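Local coordinates for glycerol dehydratase (Clostridium butyricum, PDB 1R9D), which catalyses the B12-independent dehydration of glycerol, probably by means of a radical carried on a glycine of its own chain, at residues Asn598-Ile606 / Val669-Ser678; Phe701-Ala709 / Ile779-Met787. All coordinates share one frame; numbering follows the deposited sequence.

Contact 1 (Asn598-Ile606 / Val669-Ser678); sequences NAPKFGNDI and VSPSRGCDVS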
# COMPACT_ATOMS: atom_id res chain seq x y z
N ASN A 598 27.25 14.26 -47.50
CA ASN A 598 26.96 13.79 -48.85
C ASN A 598 26.59 12.31 -48.93
O ASN A 598 26.27 11.81 -50.01
CB ASN A 598 28.13 14.10 -49.79
CG ASN A 598 28.29 15.60 -50.05
OD1 ASN A 598 27.30 16.33 -50.09
ND2 ASN A 598 29.52 16.04 -50.27
N ALA A 599 26.64 11.61 -47.80
CA ALA A 599 26.26 10.20 -47.77
C ALA A 599 24.74 10.18 -48.00
O ALA A 599 24.07 11.19 -47.79
CB ALA A 599 26.60 9.59 -46.42
N PRO A 600 24.18 9.03 -48.44
CA PRO A 600 22.73 8.93 -48.69
C PRO A 600 21.88 9.34 -47.48
O PRO A 600 22.17 8.93 -46.36
CB PRO A 600 22.54 7.45 -49.04
CG PRO A 600 23.88 7.04 -49.58
CD PRO A 600 24.84 7.74 -48.65
N LYS A 601 20.83 10.12 -47.72
CA LYS A 601 19.95 10.58 -46.65
C LYS A 601 18.52 10.03 -46.70
O LYS A 601 17.94 9.85 -47.77
CB LYS A 601 19.89 12.12 -46.65
CG LYS A 601 21.22 12.80 -46.34
CD LYS A 601 21.60 12.65 -44.87
CE LYS A 601 22.97 13.27 -44.55
NZ LYS A 601 24.10 12.44 -45.07
N PHE A 602 17.97 9.76 -45.52
CA PHE A 602 16.62 9.25 -45.37
C PHE A 602 15.60 10.24 -45.94
O PHE A 602 15.73 11.45 -45.75
CB PHE A 602 16.36 9.03 -43.87
CG PHE A 602 14.98 8.56 -43.53
CD1 PHE A 602 14.54 7.29 -43.92
CD2 PHE A 602 14.12 9.36 -42.77
CE1 PHE A 602 13.28 6.83 -43.55
CE2 PHE A 602 12.85 8.90 -42.40
CZ PHE A 602 12.43 7.63 -42.79
N GLY A 603 14.60 9.72 -46.65
CA GLY A 603 13.58 10.60 -47.21
C GLY A 603 13.66 10.83 -48.70
O GLY A 603 12.97 11.70 -49.23
N ASN A 604 14.50 10.06 -49.39
CA ASN A 604 14.67 10.19 -50.84
C ASN A 604 14.40 8.87 -51.56
O ASN A 604 14.76 8.71 -52.73
CB ASN A 604 16.10 10.66 -51.15
CG ASN A 604 16.35 12.07 -50.66
OD1 ASN A 604 15.87 13.03 -51.25
ND2 ASN A 604 17.10 12.19 -49.57
N ASP A 605 13.75 7.95 -50.86
CA ASP A 605 13.41 6.64 -51.40
C ASP A 605 14.64 5.82 -51.79
O ASP A 605 14.61 5.07 -52.77
CB ASP A 605 12.47 6.79 -52.61
CG ASP A 605 11.62 5.55 -52.85
OD1 ASP A 605 11.71 4.58 -52.07
OD2 ASP A 605 10.84 5.55 -53.84
N ILE A 606 15.72 5.98 -51.03
CA ILE A 606 16.97 5.24 -51.27
C ILE A 606 16.99 4.10 -50.25
O ILE A 606 17.16 4.34 -49.05
CB ILE A 606 18.22 6.13 -51.01
CG1 ILE A 606 18.22 7.33 -51.96
CG2 ILE A 606 19.49 5.30 -51.20
CD1 ILE A 606 19.38 8.28 -51.71
N VAL A 669 9.16 10.62 -37.29
CA VAL A 669 9.81 9.79 -38.29
C VAL A 669 10.03 10.59 -39.58
O VAL A 669 10.27 10.02 -40.64
CB VAL A 669 8.98 8.52 -38.60
CG1 VAL A 669 8.93 7.64 -37.36
CG2 VAL A 669 7.57 8.89 -39.05
N SER A 670 9.93 11.91 -39.47
CA SER A 670 10.11 12.79 -40.62
C SER A 670 11.59 12.91 -40.99
O SER A 670 12.46 12.85 -40.13
CB SER A 670 9.59 14.21 -40.31
OG SER A 670 8.31 14.18 -39.70
N PRO A 671 11.90 13.09 -42.29
CA PRO A 671 13.29 13.23 -42.73
C PRO A 671 13.90 14.48 -42.08
O PRO A 671 13.18 15.40 -41.70
CB PRO A 671 13.16 13.39 -44.24
CG PRO A 671 11.94 12.57 -44.56
CD PRO A 671 10.99 12.97 -43.45
N SER A 672 15.23 14.50 -41.94
CA SER A 672 15.91 15.66 -41.35
C SER A 672 15.76 16.86 -42.27
O SER A 672 15.60 16.71 -43.48
CB SER A 672 17.40 15.37 -41.14
OG SER A 672 17.60 14.39 -40.14
N ARG A 673 15.82 18.06 -41.71
CA ARG A 673 15.67 19.29 -42.49
C ARG A 673 16.58 19.36 -43.70
O ARG A 673 17.77 19.08 -43.61
CB ARG A 673 15.92 20.51 -41.60
CG ARG A 673 17.32 20.58 -41.03
CD ARG A 673 17.57 21.90 -40.33
NE ARG A 673 16.77 22.05 -39.11
CZ ARG A 673 16.93 23.03 -38.23
NH1 ARG A 673 17.87 23.95 -38.43
NH2 ARG A 673 16.18 23.08 -37.14
N GLY A 674 15.99 19.72 -44.84
CA GLY A 674 16.72 19.86 -46.09
C GLY A 674 17.29 18.59 -46.69
O GLY A 674 17.94 18.64 -47.74
N CYS A 675 17.04 17.45 -46.06
CA CYS A 675 17.56 16.18 -46.56
C CYS A 675 16.67 15.53 -47.62
O CYS A 675 17.17 14.78 -48.46
CB CYS A 675 17.78 15.21 -45.41
SG CYS A 675 19.22 15.64 -44.41
N ASP A 676 15.37 15.80 -47.55
CA ASP A 676 14.44 15.25 -48.52
C ASP A 676 14.32 16.21 -49.71
O ASP A 676 13.52 17.14 -49.70
CB ASP A 676 13.07 14.99 -47.86
CG ASP A 676 12.61 16.12 -46.94
OD1 ASP A 676 13.45 16.87 -46.39
OD2 ASP A 676 11.38 16.25 -46.74
N VAL A 677 15.14 15.95 -50.72
CA VAL A 677 15.20 16.79 -51.91
C VAL A 677 14.65 16.11 -53.17
O VAL A 677 14.95 16.53 -54.29
CB VAL A 677 16.66 17.20 -52.19
CG1 VAL A 677 17.21 17.98 -51.01
CG2 VAL A 677 17.51 15.95 -52.43
N SER A 678 13.83 15.09 -52.98
CA SER A 678 13.26 14.37 -54.11
C SER A 678 11.74 14.46 -54.21
O SER A 678 11.11 13.69 -54.94
CB SER A 678 13.69 12.90 -54.05
OG SER A 678 15.09 12.79 -53.89
O HOH W 1 16.87 12.57 -43.19
O HOH W 2 12.35 13.97 -50.95

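Contact 2 (Phe701-Ala709 / Ile779-Met787); sequences FNQKFHPSA and IIARTEHVM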
# COMPACT_ATOMS: atom_id res chain seq x y z
N PHE A 701 4.53 11.77 -38.47
CA PHE A 701 5.14 12.23 -39.72
C PHE A 701 4.66 13.64 -40.09
O PHE A 701 3.48 13.85 -40.34
CB PHE A 701 4.81 11.22 -40.82
CG PHE A 701 5.40 11.55 -42.17
CD1 PHE A 701 6.56 12.31 -42.29
CD2 PHE A 701 4.80 11.05 -43.33
CE1 PHE A 701 7.12 12.58 -43.54
CE2 PHE A 701 5.36 11.31 -44.59
CZ PHE A 701 6.51 12.07 -44.69
N ASN A 702 5.59 14.60 -40.11
CA ASN A 702 5.29 15.99 -40.45
C ASN A 702 5.74 16.33 -41.86
O ASN A 702 6.83 15.96 -42.27
CB ASN A 702 6.05 16.97 -39.54
CG ASN A 702 5.27 17.38 -38.31
OD1 ASN A 702 4.07 17.65 -38.36
ND2 ASN A 702 5.98 17.49 -37.18
N GLN A 703 4.90 17.06 -42.58
CA GLN A 703 5.24 17.55 -43.91
C GLN A 703 4.74 18.99 -43.98
O GLN A 703 3.71 19.33 -43.40
CB GLN A 703 4.65 16.68 -45.02
CG GLN A 703 5.58 15.52 -45.39
CD GLN A 703 5.31 14.94 -46.78
OE1 GLN A 703 6.20 14.37 -47.40
NE2 GLN A 703 4.09 15.08 -47.25
N LYS A 704 5.50 19.85 -44.66
CA LYS A 704 5.16 21.26 -44.79
C LYS A 704 5.08 21.64 -46.25
O LYS A 704 6.02 21.39 -47.01
CB LYS A 704 6.20 22.12 -44.07
CG LYS A 704 5.90 23.62 -44.11
CD LYS A 704 6.84 24.41 -43.22
CE LYS A 704 8.27 24.38 -43.74
NZ LYS A 704 9.18 25.24 -42.92
N PHE A 705 3.97 22.26 -46.64
CA PHE A 705 3.79 22.67 -48.03
C PHE A 705 3.69 24.17 -48.25
O PHE A 705 3.17 24.91 -47.40
CB PHE A 705 2.52 22.04 -48.61
CG PHE A 705 2.69 20.62 -49.04
CD1 PHE A 705 2.35 19.57 -48.19
CD2 PHE A 705 3.22 20.32 -50.29
CE1 PHE A 705 2.54 18.24 -48.58
CE2 PHE A 705 3.42 19.00 -50.69
CZ PHE A 705 3.08 17.96 -49.83
N HIS A 706 4.19 24.61 -49.40
CA HIS A 706 4.09 26.00 -49.77
C HIS A 706 2.60 26.12 -50.10
O HIS A 706 2.03 25.20 -50.69
CB HIS A 706 4.96 26.28 -51.00
CG HIS A 706 4.91 27.70 -51.46
ND1 HIS A 706 3.93 28.18 -52.30
CD2 HIS A 706 5.71 28.76 -51.18
CE1 HIS A 706 4.12 29.47 -52.52
NE2 HIS A 706 5.20 29.85 -51.85
N PRO A 707 1.95 27.22 -49.71
CA PRO A 707 0.52 27.40 -49.99
C PRO A 707 0.04 27.13 -51.42
O PRO A 707 -1.09 26.70 -51.63
CB PRO A 707 0.27 28.84 -49.54
CG PRO A 707 1.18 28.96 -48.37
CD PRO A 707 2.46 28.32 -48.88
N SER A 708 0.90 27.38 -52.40
CA SER A 708 0.52 27.16 -53.79
C SER A 708 0.18 25.70 -54.09
O SER A 708 -0.61 25.42 -54.99
CB SER A 708 1.65 27.63 -54.72
OG SER A 708 2.84 26.89 -54.51
N ALA A 709 0.77 24.78 -53.34
CA ALA A 709 0.53 23.35 -53.56
C ALA A 709 -0.91 22.92 -53.27
O ALA A 709 -1.37 21.91 -53.80
CB ALA A 709 1.50 22.53 -52.72
N ILE A 779 10.70 24.93 -36.64
CA ILE A 779 9.57 24.80 -37.55
C ILE A 779 9.82 25.54 -38.86
O ILE A 779 9.52 25.04 -39.94
CB ILE A 779 8.27 25.32 -36.91
CG1 ILE A 779 7.88 24.41 -35.73
CG2 ILE A 779 7.15 25.38 -37.94
CD1 ILE A 779 6.70 24.91 -34.91
N ILE A 780 10.38 26.74 -38.76
CA ILE A 780 10.67 27.53 -39.96
C ILE A 780 11.72 26.83 -40.83
O ILE A 780 11.67 26.92 -42.06
CB ILE A 780 11.18 28.95 -39.56
CG1 ILE A 780 10.04 29.74 -38.91
CG2 ILE A 780 11.71 29.69 -40.78
CD1 ILE A 780 10.48 31.04 -38.25
N ALA A 781 12.65 26.13 -40.19
CA ALA A 781 13.73 25.44 -40.90
C ALA A 781 13.34 24.14 -41.58
O ALA A 781 14.11 23.58 -42.36
CB ALA A 781 14.90 25.20 -39.95
N ARG A 782 12.14 23.65 -41.30
CA ARG A 782 11.68 22.41 -41.91
C ARG A 782 11.60 22.53 -43.42
O ARG A 782 11.37 23.61 -43.96
CB ARG A 782 10.31 22.02 -41.36
CG ARG A 782 10.35 21.59 -39.91
CD ARG A 782 8.96 21.37 -39.37
NE ARG A 782 8.99 21.04 -37.95
CZ ARG A 782 7.91 20.88 -37.19
NH1 ARG A 782 6.71 21.03 -37.72
NH2 ARG A 782 8.04 20.58 -35.91
N THR A 783 11.80 21.40 -44.11
CA THR A 783 11.73 21.38 -45.56
C THR A 783 10.36 21.84 -46.04
O THR A 783 9.34 21.44 -45.48
CB THR A 783 11.96 19.96 -46.11
OG1 THR A 783 13.21 19.46 -45.63
CG2 THR A 783 11.96 19.98 -47.63
N GLU A 784 10.34 22.67 -47.07
CA GLU A 784 9.08 23.14 -47.63
C GLU A 784 8.91 22.46 -48.98
O GLU A 784 9.74 22.62 -49.87
CB GLU A 784 9.10 24.66 -47.83
CG GLU A 784 7.92 25.18 -48.62
CD GLU A 784 7.97 26.68 -48.84
OE1 GLU A 784 7.66 27.44 -47.89
OE2 GLU A 784 8.33 27.11 -49.96
N HIS A 785 7.83 21.69 -49.13
CA HIS A 785 7.56 20.97 -50.36
C HIS A 785 6.54 21.62 -51.28
O HIS A 785 5.79 22.51 -50.89
CB HIS A 785 7.04 19.56 -50.05
CG HIS A 785 8.08 18.62 -49.50
ND1 HIS A 785 9.08 18.09 -50.28
CD2 HIS A 785 8.26 18.12 -48.26
CE1 HIS A 785 9.83 17.29 -49.54
NE2 HIS A 785 9.35 17.30 -48.31
N VAL A 786 6.54 21.14 -52.52
CA VAL A 786 5.58 21.55 -53.54
C VAL A 786 5.09 20.18 -53.97
O VAL A 786 5.77 19.18 -53.75
CB VAL A 786 6.23 22.30 -54.72
CG1 VAL A 786 6.56 23.73 -54.30
CG2 VAL A 786 7.49 21.58 -55.19
N MET A 787 3.91 20.12 -54.58
CA MET A 787 3.34 18.84 -54.98
C MET A 787 4.06 18.21 -56.17
O MET A 787 4.60 17.11 -56.08
CB MET A 787 1.85 19.03 -55.27
CG MET A 787 0.97 17.84 -54.90
SD MET A 787 0.97 17.42 -53.14
CE MET A 787 -0.41 18.39 -52.52
O HOH W 3 8.17 19.09 -44.80

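Contact 1 (Asn598-Ile606 / Val669-Ser678)
The carboxamide of Asn-604 bonds to the backbone of the 669-678 loop through both its ends, and this double-sided bridge is the polar heart of a loop-to-loop contact that joins the pyruvate formate lyase-like part of the chain to the glycine radical part. ND2 donates to Cys-675 O at 2.8 Å in a nearly straight bond (165°), while its other hydrogen goes back to Lys-601 O in its own loop; both acceptors lie close to the amide plane. On the opposite end, OD1 accepts from Ser-678 OG at 2.8 Å and from Val-677 N, the latter in the carbonyl plane on a lone pair. Four bonds fix the rotation of the amide and settle which end is oxygen, so asparagine, donor and acceptor in one short group, suits the place. Two waters extend the network, one from Phe-602 O to Ser-672 N and one from Gly-603 O to Ser-678 N. Between them sits Gly-603, at a phi of 105° that glycine readily adopts; lacking a side chain, it lets Pro-671 CG approach its CA to 3.7 Å. A bend at chi2 (-72°) lays Lys-601 CD against Cys-675 SG (3.8 Å), and a second at chi4 turns NZ to Ala-599 O and, at the end of helix 590-597, Leu-596 O. On the far side of Gly-603 from the amide, the buried Phe-602 ring packs on Ala-613 and Val-687. Its edge carbon CE2 faces the buried Val-669 O, which has no hydrogen-bond partner, at 3.3 Å in the ring plane.

Contact 2 (Phe701-Ala709 / Ile779-Met787)
Phe-705 and His-785 form a single parallel beta bridge, His-785 N donating to Lys-704 O at 2.8 Å and His-706 N to His-785 O at 3.0 Å, both bonds nearly straight. Lys-704, extended except for a bend at chi3 (67°), carries NZ to the end of helix 773-781, where it donates to Ile-779 O (3.0 Å) and Arg-782 O (2.9 Å); a long side chain ending in an ammonium with three N-H groups suits carbonyls gathered at a helix end. Nearby, the Arg-782 guanidinium lies between Asn-702 ND2, itself bonded to Asp-667 OD1, over one face and Ile-779 CG1 over the other, while its NH2 bonds to Val-761 O. Beyond the bridge, Met-787 makes an oblique Met-aromatic contact, SD 4.6 Å from the centroid of the Phe-705 ring, and its CB rests against Ala-709 CB. His-706 presents edge atom CD2 to Glu-784 OE2 at 3.3 Å, ring and carboxylate planes 73° apart, while ND1 accepts from Ser-708 N. The C-terminal tail thus lies along strand 702-705, an outermost strand of its five-stranded sheet within the chain, continuing the sheet by one bridge in a PFL-like glycyl radical fold.

Contact 1 and contact 2 have centres 14 Å apart and are joined chiefly through Asp-676, whose carboxylate reaches from the 669-678 loop to the C-terminal tail: OD1 probably bonds to Thr-783 OG1 (2.7 Å) and OD2 to His-785 NE2 (2.8 Å). Thr-783 OG1 also accepts from Gly-674 N, and Ser-670 OG bonds to Asn-702 N, so the loop holds both segments of contact 2. Bound glycerol lies at some remove, about 14 Å from the side chain of Val-669 and about 12 Å from that of Asn-702. The link from Arg-782 to Val-761 sets contact 2 next to the loop of Gly-763, the predicted radical site, although no radical is present in this structure.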